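Local coordinates for protein polyphenol oxidase (PDB 6T0Y) that catalyses the zinc-dependent phosphorolysis of adenosine, inosine and S-methyl-5'-thioadenosine to the free base and a ribose 1-phosphate, and also deaminates adenosine, at residues 106-111 with 141-146; 77-82 with 119-124; 81-86 with 151-156. All coordinates share one frame; numbering follows the deposited sequence. Where two conformers were deposited one is given.

Contact 1 (106-111 with 141-146); sequences GVDGLY and LAHAGW. With ZN (zinc ion), chain C.
Gly109 and Ala142 face each other as a non-hydrogen-bonded pair where strands 109-111 and 141-144 run antiparallel, 4.7 Å apart at closest approach and at 171°. One residue on, Leu110 and Leu141 form the hydrogen-bonded pair, the N-H of each bonded to the O of the other, N to O 2.9 Å both ways. Between the rungs, Gly109 CA comes within 3.1 Å of Leu141 O, a CA-H...O contact. His143 N then reaches Asp108 O at 2.9 Å, so the ladder carries on to the point where the first strand gives way to loop. Here the side chains of the same two residues meet as well. His143 ND1 donates to Asp108 OD2 at 2.7 Å; OD2 receives it on its anti lone pair, in the plane of the imidazole, and carboxylate and ring are nearly coplanar at 16°. With CG anti to the backbone N (chi1 160°), the ring is directed so that ND1 meets the acid and NE2, the other ring nitrogen, binds zinc at 2.0 Å. The bond from ND1 fixes the rotation of the ring and so the direction in which NE2 faces the metal. Asp108 also takes the backbone N-H of His81 on OD2 and that of Gly82 on OD1, which holds the carboxylate in place. A carboxylate hydrogen-bonded to the far nitrogen of a zinc-binding histidine is a common second-shell arrangement in zinc enzymes; here the zinc is the catalytic one, also bound by His81 and Cys126.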
ATOM      1  N   GLY A 106      10.027   4.615 -11.635  1.00 11.99           N
ATOM      2  CA  GLY A 106      11.118   4.075 -10.850  1.00 12.84           C
ATOM      3  C   GLY A 106      10.914   4.070  -9.353  1.00 11.09           C
ATOM      4  O   GLY A 106      11.876   3.815  -8.618  1.00 14.17           O
ATOM      5  N   VAL A 107       9.699   4.311  -8.867  1.00 10.15           N
ATOM      6  CA  VAL A 107       9.467   4.411  -7.437  1.00  9.98           C
ATOM      7  C   VAL A 107       8.311   3.524  -7.014  1.00  9.70           C
ATOM      8  O   VAL A 107       7.433   3.160  -7.803  1.00 11.18           O
ATOM      9  CB  VAL A 107       9.267   5.855  -6.908  1.00 12.34           C
ATOM     10  CG1 VAL A 107      10.382   6.777  -7.339  1.00 13.17           C
ATOM     11  CG2 VAL A 107       7.977   6.429  -7.305  1.00 12.51           C
ATOM     12  N   ASP A 108       8.305   3.229  -5.718  1.00  7.68           N
ATOM     13  CA  ASP A 108       7.321   2.381  -5.071  1.00  7.91           C
ATOM     14  C   ASP A 108       6.626   3.054  -3.906  1.00  7.55           C
ATOM     15  O   ASP A 108       5.841   2.416  -3.211  1.00  7.20           O
ATOM     16  CB  ASP A 108       7.964   1.066  -4.628  1.00  9.23           C
ATOM     17  CG  ASP A 108       8.175   0.138  -5.788  1.00  9.72           C
ATOM     18  OD1 ASP A 108       9.180   0.328  -6.510  1.00 11.10           O
ATOM     19  OD2 ASP A 108       7.308  -0.729  -6.040  1.00 11.00           O
ATOM     20  N   GLY A 109       6.887   4.329  -3.667  1.00  7.86           N
ATOM     21  CA  GLY A 109       6.120   5.064  -2.691  1.00  7.15           C
ATOM     22  C   GLY A 109       6.072   6.513  -3.100  1.00  6.45           C
ATOM     23  O   GLY A 109       6.933   7.009  -3.834  1.00  8.01           O
ATOM     24  N   LEU A 110       5.081   7.200  -2.566  1.00  6.23           N
ATOM     25  CA  LEU A 110       4.852   8.608  -2.837  1.00  7.67           C
ATOM     26  C   LEU A 110       4.484   9.300  -1.532  1.00  6.90           C
ATOM     27  O   LEU A 110       3.932   8.688  -0.619  1.00  7.31           O
ATOM     28  CB  LEU A 110       3.685   8.806  -3.812  1.00  8.30           C
ATOM     29  CG  LEU A 110       3.832   8.190  -5.209  1.00  8.21           C
ATOM     30  CD1 LEU A 110       2.520   8.316  -5.984  1.00  9.62           C
ATOM     31  CD2 LEU A 110       4.982   8.816  -5.943  1.00  9.61           C
ATOM     32  N   TYR A 111       4.765  10.596  -1.454  1.00  7.05           N
ATOM     33  CA  TYR A 111       4.217  11.385  -0.366  1.00  7.37           C
ATOM     34  C   TYR A 111       3.955  12.800  -0.842  1.00  7.85           C
ATOM     35  O   TYR A 111       4.513  13.251  -1.845  1.00  7.90           O
ATOM     36  CB  TYR A 111       5.098  11.396   0.879  1.00  9.32           C
ATOM     37  CG  TYR A 111       6.411  12.137   0.824  1.00  9.22           C
ATOM     38  CD1 TYR A 111       6.496  13.441   1.287  1.00 10.60           C
ATOM     39  CD2 TYR A 111       7.581  11.522   0.415  1.00 10.61           C
ATOM     40  CE1 TYR A 111       7.689  14.115   1.308  1.00 12.90           C
ATOM     41  CE2 TYR A 111       8.780  12.201   0.442  1.00 12.86           C
ATOM     42  CZ  TYR A 111       8.836  13.484   0.895  1.00 13.60           C
ATOM     43  OH  TYR A 111      10.077  14.110   0.910  1.00 16.44           O
ATOM     44  N   LEU A 141       2.245   6.934   1.006  1.00  6.68           N
ATOM     45  CA  LEU A 141       1.801   5.587   0.691  1.00  7.16           C
ATOM     46  C   LEU A 141       2.936   4.844   0.017  1.00  6.35           C
ATOM     47  O   LEU A 141       3.541   5.348  -0.929  1.00  7.89           O
ATOM     48  CB  LEU A 141       0.565   5.666  -0.214  1.00  8.86           C
ATOM     49  CG  LEU A 141      -0.119   4.364  -0.607  1.00  9.45           C
ATOM     50  CD1 LEU A 141      -0.511   3.524   0.580  1.00 11.27           C
ATOM     51  CD2 LEU A 141      -1.330   4.704  -1.468  1.00 11.43           C
ATOM     52  N   ALA A 142       3.237   3.659   0.517  1.00  6.79           N
ATOM     53  CA  ALA A 142       4.307   2.840  -0.015  1.00  7.19           C
ATOM     54  C   ALA A 142       3.815   1.424  -0.277  1.00  6.47           C
ATOM     55  O   ALA A 142       2.927   0.916   0.402  1.00  7.60           O
ATOM     56  CB  ALA A 142       5.489   2.778   0.944  1.00  8.80           C
ATOM     57  N   HIS A 143       4.426   0.810  -1.270  1.00  7.26           N
ATOM     58  CA  HIS A 143       4.175  -0.554  -1.716  1.00  8.11           C
ATOM     59  C   HIS A 143       5.374  -1.395  -1.315  1.00  8.42           C
ATOM     60  O   HIS A 143       6.480  -1.177  -1.801  1.00  9.61           O
ATOM     61  CB  HIS A 143       3.964  -0.482  -3.237  1.00  9.20           C
ATOM     62  CG  HIS A 143       4.140  -1.765  -3.984  1.00 10.62           C
ATOM     63  ND1 HIS A 143       5.213  -1.993  -4.825  1.00 13.90           N
ATOM     64  CD2 HIS A 143       3.317  -2.827  -4.133  1.00 14.35           C
ATOM     65  CE1 HIS A 143       5.079  -3.179  -5.389  1.00 16.51           C
ATOM     66  NE2 HIS A 143       3.947  -3.718  -4.968  1.00 15.47           N
ATOM     67  N   ALA A 144       5.156  -2.371  -0.442  1.00  8.77           N
ATOM     68  CA  ALA A 144       6.230  -3.210   0.078  1.00 10.46           C
ATOM     69  C   ALA A 144       5.923  -4.701  -0.087  1.00  9.94           C
ATOM     70  O   ALA A 144       5.254  -5.300   0.752  1.00 10.97           O
ATOM     71  CB  ALA A 144       6.483  -2.850   1.540  1.00 11.88           C
ATOM     72  N   GLY A 145       6.437  -5.318  -1.149  1.00 10.81           N
ATOM     73  CA  GLY A 145       6.603  -6.757  -1.187  1.00 11.66           C
ATOM     74  C   GLY A 145       7.908  -7.132  -0.515  1.00 10.85           C
ATOM     75  O   GLY A 145       8.519  -6.328   0.185  1.00 10.21           O
ATOM     76  N   TRP A 146       8.365  -8.363  -0.738  1.00 11.00           N
ATOM     77  CA  TRP A 146       9.575  -8.767  -0.034  1.00 12.28           C
ATOM     78  C   TRP A 146      10.771  -7.938  -0.475  1.00 11.69           C
ATOM     79  O   TRP A 146      11.643  -7.610   0.335  1.00 11.74           O
ATOM     80  CB  TRP A 146       9.827 -10.268  -0.159  1.00 13.25           C
ATOM     81  CG  TRP A 146      10.386 -10.781  -1.450  1.00 14.68           C
ATOM     82  CD1 TRP A 146       9.693 -11.336  -2.491  1.00 18.15           C
ATOM     83  CD2 TRP A 146      11.768 -10.845  -1.810  1.00 14.60           C
ATOM     84  NE1 TRP A 146      10.561 -11.734  -3.470  1.00 17.54           N
ATOM     85  CE2 TRP A 146      11.843 -11.453  -3.075  1.00 16.92           C
ATOM     86  CE3 TRP A 146      12.948 -10.453  -1.182  1.00 16.47           C
ATOM     87  CZ2 TRP A 146      13.053 -11.669  -3.730  1.00 18.10           C
ATOM     88  CZ3 TRP A 146      14.157 -10.678  -1.840  1.00 18.76           C
ATOM     89  CH2 TRP A 146      14.192 -11.265  -3.103  1.00 19.14           C
TER
HETATM   90 ZN    ZN C 302       3.784  -5.624  -5.473  0.64 23.14          ZN

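Contact 2 (77-82 with 119-124); sequences CEQVHG and LALCFA. With ZN (zinc ion), chain C.
Gln79 and Cys122 are joined by two hydrogen bonds from a single side-chain amide. Cys122 N donates to Gln79 OE1 at 2.9 Å, almost straight at 170°, and Gln79 NE2 returns a bond of 2.9 Å to Cys122 O. Both acceptors are met in their carbonyl planes on a lone pair, and Cys122 O lies only 5° out of the Gln79 amide plane. Read by both its C=O and its N-H, the amide is fixed in its flip and in its rotation, and it pairs with one residue of strand 119-123 much as a neighbouring strand would. The extended chain beyond CG (chi2 -178°) carries the group across from the loop. That loop, leaving strand 74-75, goes on to His81, whose NE2 binds the catalytic zinc at 2.3 Å, so the anchor lies two residues ahead of a metal ligand; the loop thus links strand 118-123 of one mixed sheet to the zinc site, whose ligand His143 is on strand 138-144 of the other.

Water supplies a second polar link: one molecule accepts from Cys77 N at 2.8 Å and lies equally close to Gln79 OE1 and Ala120 O, either of which it could serve as donor. The apolar contact is that of Leu121 CG on Cys77 SG, at 3.9 Å. Leu121 CB also lies 3.5 Å from Gln79 OE1, a van der Waals approach.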
ATOM      1  N   CYS A  77       2.431   5.701  -9.419  1.00  8.36           N
ATOM      2  CA  CYS A  77       3.836   5.445  -9.694  1.00  9.77           C
ATOM      3  C   CYS A  77       4.000   4.082 -10.356  1.00  8.92           C
ATOM      4  O   CYS A  77       3.080   3.268 -10.411  1.00 10.42           O
ATOM      5  CB  CYS A  77       4.721   5.572  -8.442  1.00  9.63           C
ATOM      6  SG  CYS A  77       4.366   4.429  -7.098  1.00 10.80           S
ATOM      7  N   GLU A  78       5.192   3.855 -10.889  1.00  8.69           N
ATOM      8  CA  GLU A  78       5.455   2.680 -11.708  1.00  9.06           C
ATOM      9  C   GLU A  78       5.435   1.394 -10.891  1.00  9.10           C
ATOM     10  O   GLU A  78       5.110   0.338 -11.427  1.00 11.91           O
ATOM     11  CB  GLU A  78       6.807   2.865 -12.403  1.00 10.67           C
ATOM     12  CG  GLU A  78       7.108   1.811 -13.430  1.00 13.88           C
ATOM     13  CD  GLU A  78       8.445   1.969 -14.138  1.00 18.45           C
ATOM     14  OE1 GLU A  78       8.702   1.112 -15.020  1.00 21.88           O
ATOM     15  OE2 GLU A  78       9.224   2.895 -13.818  1.00 15.56           O
ATOM     16  N   GLN A  79       5.806   1.445  -9.612  1.00  8.71           N
ATOM     17  CA  GLN A  79       5.822   0.288  -8.714  1.00  8.06           C
ATOM     18  C   GLN A  79       6.742  -0.818  -9.246  1.00  9.12           C
ATOM     19  O   GLN A  79       6.315  -1.905  -9.621  1.00 11.23           O
ATOM     20  CB  GLN A  79       4.418  -0.234  -8.405  1.00  9.84           C
ATOM     21  CG  GLN A  79       3.557   0.811  -7.702  1.00  9.91           C
ATOM     22  CD  GLN A  79       2.191   0.330  -7.328  1.00 10.87           C
ATOM     23  OE1 GLN A  79       1.213   1.018  -7.571  1.00 11.53           O
ATOM     24  NE2 GLN A  79       2.118  -0.775  -6.612  1.00 14.37           N
ATOM     25  N   VAL A  80       8.047  -0.543  -9.194  1.00  8.71           N
ATOM     26  CA  VAL A  80       9.063  -1.458  -9.699  1.00  9.32           C
ATOM     27  C   VAL A  80       9.569  -2.466  -8.681  1.00 11.30           C
ATOM     28  O   VAL A  80      10.530  -3.192  -8.966  1.00 12.11           O
ATOM     29  CB  VAL A  80      10.232  -0.670 -10.341  1.00 10.57           C
ATOM     30  CG1 VAL A  80       9.745   0.166 -11.510  1.00 11.94           C
ATOM     31  CG2 VAL A  80      10.953   0.201  -9.300  1.00 11.98           C
ATOM     32  N   HIS A  81       8.931  -2.538  -7.507  1.00  9.38           N
ATOM     33  CA  HIS A  81       9.368  -3.420  -6.418  1.00 10.62           C
ATOM     34  C   HIS A  81      10.776  -3.080  -5.923  1.00 10.57           C
ATOM     35  O   HIS A  81      11.551  -3.950  -5.502  1.00 14.75           O
ATOM     36  CB  HIS A  81       9.212  -4.888  -6.767  1.00 15.20           C
ATOM     37  CG  HIS A  81       7.769  -5.326  -6.832  1.00 23.18           C
ATOM     38  ND1 HIS A  81       6.997  -5.102  -7.952  1.00 26.51           N
ATOM     39  CD2 HIS A  81       6.971  -5.979  -5.953  1.00 29.15           C
ATOM     40  CE1 HIS A  81       5.785  -5.592  -7.765  1.00 28.53           C
ATOM     41  NE2 HIS A  81       5.760  -6.178  -6.584  1.00 30.44           N
ATOM     42  N   GLY A  82      11.093  -1.794  -5.928  1.00 11.44           N
ATOM     43  CA  GLY A  82      12.229  -1.291  -5.201  1.00 11.94           C
ATOM     44  C   GLY A  82      11.816  -0.521  -3.964  1.00 10.76           C
ATOM     45  O   GLY A  82      10.704  -0.672  -3.438  1.00 11.60           O
ATOM     46  N   LEU A 119      -2.826  10.158  -3.610  1.00  7.96           N
ATOM     47  CA  LEU A 119      -1.806   9.159  -3.881  1.00  7.97           C
ATOM     48  C   LEU A 119      -2.493   7.816  -4.089  1.00  7.39           C
ATOM     49  O   LEU A 119      -3.360   7.431  -3.306  1.00  8.48           O
ATOM     50  CB  LEU A 119      -0.835   9.060  -2.708  1.00  8.14           C
ATOM     51  CG  LEU A 119      -0.224  10.371  -2.230  1.00  8.86           C
ATOM     52  CD1 LEU A 119       0.726  10.111  -1.096  1.00 10.09           C
ATOM     53  CD2 LEU A 119       0.486  11.102  -3.333  1.00  9.64           C
ATOM     54  N   ALA A 120      -2.113   7.085  -5.135  1.00  6.84           N
ATOM     55  CA  ALA A 120      -2.879   5.915  -5.563  1.00  7.97           C
ATOM     56  C   ALA A 120      -1.925   4.828  -6.032  1.00  8.38           C
ATOM     57  O   ALA A 120      -1.264   4.994  -7.059  1.00  9.10           O
ATOM     58  CB  ALA A 120      -3.836   6.335  -6.680  1.00 10.79           C
ATOM     59  N   LEU A 121      -1.871   3.711  -5.302  1.00  6.91           N
ATOM     60  CA  LEU A 121      -0.983   2.601  -5.591  1.00  6.77           C
ATOM     61  C   LEU A 121      -1.790   1.305  -5.635  1.00  7.16           C
ATOM     62  O   LEU A 121      -2.802   1.164  -4.959  1.00  7.85           O
ATOM     63  CB  LEU A 121       0.143   2.496  -4.567  1.00  8.82           C
ATOM     64  CG  LEU A 121       1.344   3.426  -4.781  1.00  9.72           C
ATOM     65  CD1 LEU A 121       1.087   4.879  -4.466  1.00 11.45           C
ATOM     66  CD2 LEU A 121       2.489   2.918  -3.948  1.00 12.00           C
ATOM     67  N   CYS A 122      -1.331   0.343  -6.433  1.00  6.50           N
ATOM     68  CA  CYS A 122      -2.049  -0.889  -6.699  1.00  7.52           C
ATOM     69  C   CYS A 122      -1.468  -2.074  -5.941  1.00  6.94           C
ATOM     70  O   CYS A 122      -0.256  -2.197  -5.789  1.00  7.61           O
ATOM     71  CB  CYS A 122      -2.004  -1.216  -8.189  1.00  9.10           C
ATOM     72  SG  CYS A 122      -3.033  -0.106  -9.206  1.00 13.56           S
ATOM     73  N   PHE A 123      -2.353  -2.971  -5.502  1.00  6.75           N
ATOM     74  CA  PHE A 123      -2.006  -4.069  -4.618  1.00  7.27           C
ATOM     75  C   PHE A 123      -2.825  -5.320  -4.893  1.00  6.74           C
ATOM     76  O   PHE A 123      -4.015  -5.240  -5.174  1.00  7.50           O
ATOM     77  CB  PHE A 123      -2.297  -3.659  -3.166  1.00  7.36           C
ATOM     78  CG  PHE A 123      -1.366  -2.616  -2.679  1.00  7.43           C
ATOM     79  CD1 PHE A 123      -0.155  -2.988  -2.129  1.00  8.06           C
ATOM     80  CD2 PHE A 123      -1.626  -1.268  -2.872  1.00  8.03           C
ATOM     81  CE1 PHE A 123       0.771  -2.051  -1.738  1.00  7.99           C
ATOM     82  CE2 PHE A 123      -0.697  -0.322  -2.464  1.00  7.99           C
ATOM     83  CZ  PHE A 123       0.511  -0.726  -1.922  1.00  8.30           C
ATOM     84  N   ALA A 124      -2.197  -6.484  -4.697  1.00  6.65           N
ATOM     85  CA  ALA A 124      -2.900  -7.771  -4.638  1.00  7.87           C
ATOM     86  C   ALA A 124      -2.042  -8.804  -3.911  1.00  7.91           C
ATOM     87  O   ALA A 124      -1.746  -9.863  -4.470  1.00  8.65           O
ATOM     88  CB  ALA A 124      -3.240  -8.297  -6.022  1.00  9.82           C
TER
HETATM   89 ZN    ZN C 302       3.784  -5.624  -5.473  0.64 23.14          ZN
HETATM   90  O   HOH W   1       0.701   3.643  -8.485  1.00 14.89           O

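Contact 3 (81-86 with 151-156); sequences HGADIQ and GGIAGH. With ZN (zinc ion), chain C.
Just beyond the catalytic-zinc ligand His81, residues 82-85, leading into the edge strand, lie against the N-terminal turn of helix 153-163, which begins straight after a Schellman motif at Gly152. Ala83 makes the closest backbone approach: its CB points toward the link between helices 146-150 and 153-163, 3.4 Å from Gly151 O, and is 3.9 Å from Ile153 CB. Ile153, with CG1 anti to its backbone N (chi1 -167°), reaches along the loop until CD1 is 3.8 Å from Gly82 O. Farther along, Ile85 brings CD1 to Ile153 O and to 3.9 Å from Ile153 CG1, and slides past His156 in the opposite direction, Ile85 CD1 to His156 CD2 3.8 Å. The His156 ring also brings CD2 to 3.0 Å from Ala83 O, a carbonyl buried here without a polar partner in the model. At the outer margin a water bridges the segments in the plane of that ring, 3.0 Å from His156 NE2; it donates to Asp84 OD1 and accepts from Ile85 N. Strand 85-87 is the edge strand beside 109-112, and Ile85 also touches Met157 and Leu160 of helix 153-163, while Ile153 reaches on to Ala142 and Ala144 of strand 138-144.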
ATOM      1  N   HIS A  81       8.931  -2.538  -7.507  1.00  9.38           N
ATOM      2  CA  HIS A  81       9.368  -3.420  -6.418  1.00 10.62           C
ATOM      3  C   HIS A  81      10.776  -3.080  -5.923  1.00 10.57           C
ATOM      4  O   HIS A  81      11.551  -3.950  -5.502  1.00 14.75           O
ATOM      5  CB  HIS A  81       9.212  -4.888  -6.767  1.00 15.20           C
ATOM      6  CG  HIS A  81       7.769  -5.326  -6.832  1.00 23.18           C
ATOM      7  ND1 HIS A  81       6.997  -5.102  -7.952  1.00 26.51           N
ATOM      8  CD2 HIS A  81       6.971  -5.979  -5.953  1.00 29.15           C
ATOM      9  CE1 HIS A  81       5.785  -5.592  -7.765  1.00 28.53           C
ATOM     10  NE2 HIS A  81       5.760  -6.178  -6.584  1.00 30.44           N
ATOM     11  N   GLY A  82      11.093  -1.794  -5.928  1.00 11.44           N
ATOM     12  CA  GLY A  82      12.229  -1.291  -5.201  1.00 11.94           C
ATOM     13  C   GLY A  82      11.816  -0.521  -3.964  1.00 10.76           C
ATOM     14  O   GLY A  82      10.704  -0.672  -3.438  1.00 11.60           O
ATOM     15  N   ALA A  83      12.735   0.313  -3.480  1.00 11.80           N
ATOM     16  CA  ALA A  83      12.561   1.041  -2.229  1.00 11.68           C
ATOM     17  C   ALA A  83      12.632   2.558  -2.410  1.00 11.14           C
ATOM     18  O   ALA A  83      12.772   3.298  -1.427  1.00 14.48           O
ATOM     19  CB  ALA A  83      13.565   0.559  -1.179  1.00 14.27           C
ATOM     20  N   ASP A  84      12.521   3.049  -3.633  1.00 10.74           N
ATOM     21  CA  ASP A  84      12.563   4.478  -3.898  1.00 11.20           C
ATOM     22  C   ASP A  84      11.200   5.136  -3.724  1.00  9.57           C
ATOM     23  O   ASP A  84      10.152   4.532  -3.935  1.00  9.50           O
ATOM     24  CB  ASP A  84      13.131   4.748  -5.290  1.00 14.94           C
ATOM     25  CG  ASP A  84      14.627   4.465  -5.373  1.00 24.09           C
ATOM     26  OD1 ASP A  84      15.372   5.003  -4.525  1.00 27.09           O
ATOM     27  OD2 ASP A  84      15.051   3.708  -6.270  1.00 29.12           O
ATOM     28  N   ILE A  85      11.235   6.400  -3.330  1.00  9.56           N
ATOM     29  CA  ILE A  85      10.062   7.175  -2.943  1.00  8.86           C
ATOM     30  C   ILE A  85      10.226   8.553  -3.556  1.00  9.95           C
ATOM     31  O   ILE A  85      11.338   9.086  -3.590  1.00 12.37           O
ATOM     32  CB  ILE A  85       9.987   7.276  -1.406  1.00  9.68           C
ATOM     33  CG1 ILE A  85       9.761   5.909  -0.777  1.00  9.85           C
ATOM     34  CG2 ILE A  85       8.920   8.241  -0.964  1.00 11.53           C
ATOM     35  CD1 ILE A  85       9.915   5.888   0.698  1.00 11.44           C
ATOM     36  N   GLN A  86       9.131   9.151  -4.018  1.00  9.01           N
ATOM     37  CA  GLN A  86       9.144  10.499  -4.568  0.59 10.57           C
ATOM     38  C   GLN A  86       8.094  11.377  -3.899  1.00  9.31           C
ATOM     39  O   GLN A  86       6.945  10.962  -3.709  1.00  9.89           O
ATOM     40  CB  GLN A  86       8.888  10.483  -6.079  0.59 11.57           C
ATOM     41  CG  GLN A  86       9.039  11.824  -6.753  0.59 14.74           C
ATOM     42  CD  GLN A  86       9.419  11.675  -8.202  0.59 16.80           C
ATOM     43  OE1 GLN A  86      10.195  10.789  -8.557  0.59 16.84           O
ATOM     44  NE2 GLN A  86       8.856  12.521  -9.053  0.59 18.82           N
ATOM     45  N   GLY A 151      14.708  -3.789   0.887  1.00 12.25           N
ATOM     46  CA  GLY A 151      15.298  -2.507   0.599  1.00 13.05           C
ATOM     47  C   GLY A 151      14.990  -1.424   1.603  1.00 12.16           C
ATOM     48  O   GLY A 151      15.502  -0.308   1.479  1.00 14.26           O
ATOM     49  N   GLY A 152      14.190  -1.726   2.619  1.00 13.00           N
ATOM     50  CA  GLY A 152      13.868  -0.764   3.650  1.00 12.23           C
ATOM     51  C   GLY A 152      12.961   0.381   3.255  1.00 11.11           C
ATOM     52  O   GLY A 152      13.120   1.489   3.777  1.00 12.32           O
ATOM     53  N   ILE A 153      11.985   0.139   2.383  1.00  9.86           N
ATOM     54  CA  ILE A 153      11.157   1.244   1.913  1.00  9.65           C
ATOM     55  C   ILE A 153      10.419   1.917   3.067  1.00  9.81           C
ATOM     56  O   ILE A 153      10.242   3.138   3.071  1.00  9.73           O
ATOM     57  CB  ILE A 153      10.222   0.787   0.781  1.00  9.07           C
ATOM     58  CG1 ILE A 153       9.604   2.005   0.102  1.00  9.51           C
ATOM     59  CG2 ILE A 153       9.134  -0.164   1.273  1.00  9.84           C
ATOM     60  CD1 ILE A 153       8.808   1.689  -1.162  1.00 10.66           C
ATOM     61  N   ALA A 154       9.946   1.142   4.040  1.00  9.28           N
ATOM     62  CA  ALA A 154       9.199   1.736   5.145  1.00  9.82           C
ATOM     63  C   ALA A 154      10.060   2.719   5.925  1.00 11.30           C
ATOM     64  O   ALA A 154       9.620   3.835   6.237  1.00 11.33           O
ATOM     65  CB  ALA A 154       8.682   0.645   6.067  1.00 12.60           C
ATOM     66  N   GLY A 155      11.285   2.314   6.274  1.00 12.20           N
ATOM     67  CA  GLY A 155      12.187   3.204   6.977  1.00 12.89           C
ATOM     68  C   GLY A 155      12.647   4.360   6.121  1.00 11.91           C
ATOM     69  O   GLY A 155      12.919   5.444   6.637  1.00 13.42           O
ATOM     70  N   HIS A 156      12.732   4.147   4.810  1.00 11.49           N
ATOM     71  CA  HIS A 156      13.106   5.224   3.910  1.00 11.43           C
ATOM     72  C   HIS A 156      12.082   6.354   3.941  1.00 10.60           C
ATOM     73  O   HIS A 156      12.448   7.533   3.946  1.00 10.99           O
ATOM     74  CB  HIS A 156      13.296   4.631   2.515  1.00 12.54           C
ATOM     75  CG  HIS A 156      13.886   5.574   1.526  1.00 13.50           C
ATOM     76  ND1 HIS A 156      14.912   6.436   1.834  1.00 19.36           N
ATOM     77  CD2 HIS A 156      13.651   5.724   0.199  1.00 16.05           C
ATOM     78  CE1 HIS A 156      15.241   7.124   0.756  1.00 20.18           C
ATOM     79  NE2 HIS A 156      14.483   6.722  -0.247  1.00 19.00           N
TER
HETATM   80 ZN    ZN C 302       3.784  -5.624  -5.473  0.64 23.14          ZN
HETATM   81  O   HOH W   2      14.124   7.259  -3.136  1.00 26.52           O

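Residues 77-86 supply one segment of contact 2 and one of contact 3, and contact 1 touches both through Asp108. Contacts 2 and 3 share His81 and Gly82 but lie about 11 Å apart centre to centre, with contact 1 about 6 Å from each. Gly106 N, 2.9 Å from Glu78 OE2, is another tie between contacts 1 and 2. Toward contact 3, Asp108 N is 2.9 Å from Asp84 O, where the chain leads into strands 85-87 and 109-112, neighbours in one sheet. At the catalytic zinc, His143 from contact 1 and His81 from the loop meet edge-to-face, with His143 CE1 3.3 Å from His81 NE2. Contact 2 secures that loop to the other sheet, while contact 3 lays its far end on a helix.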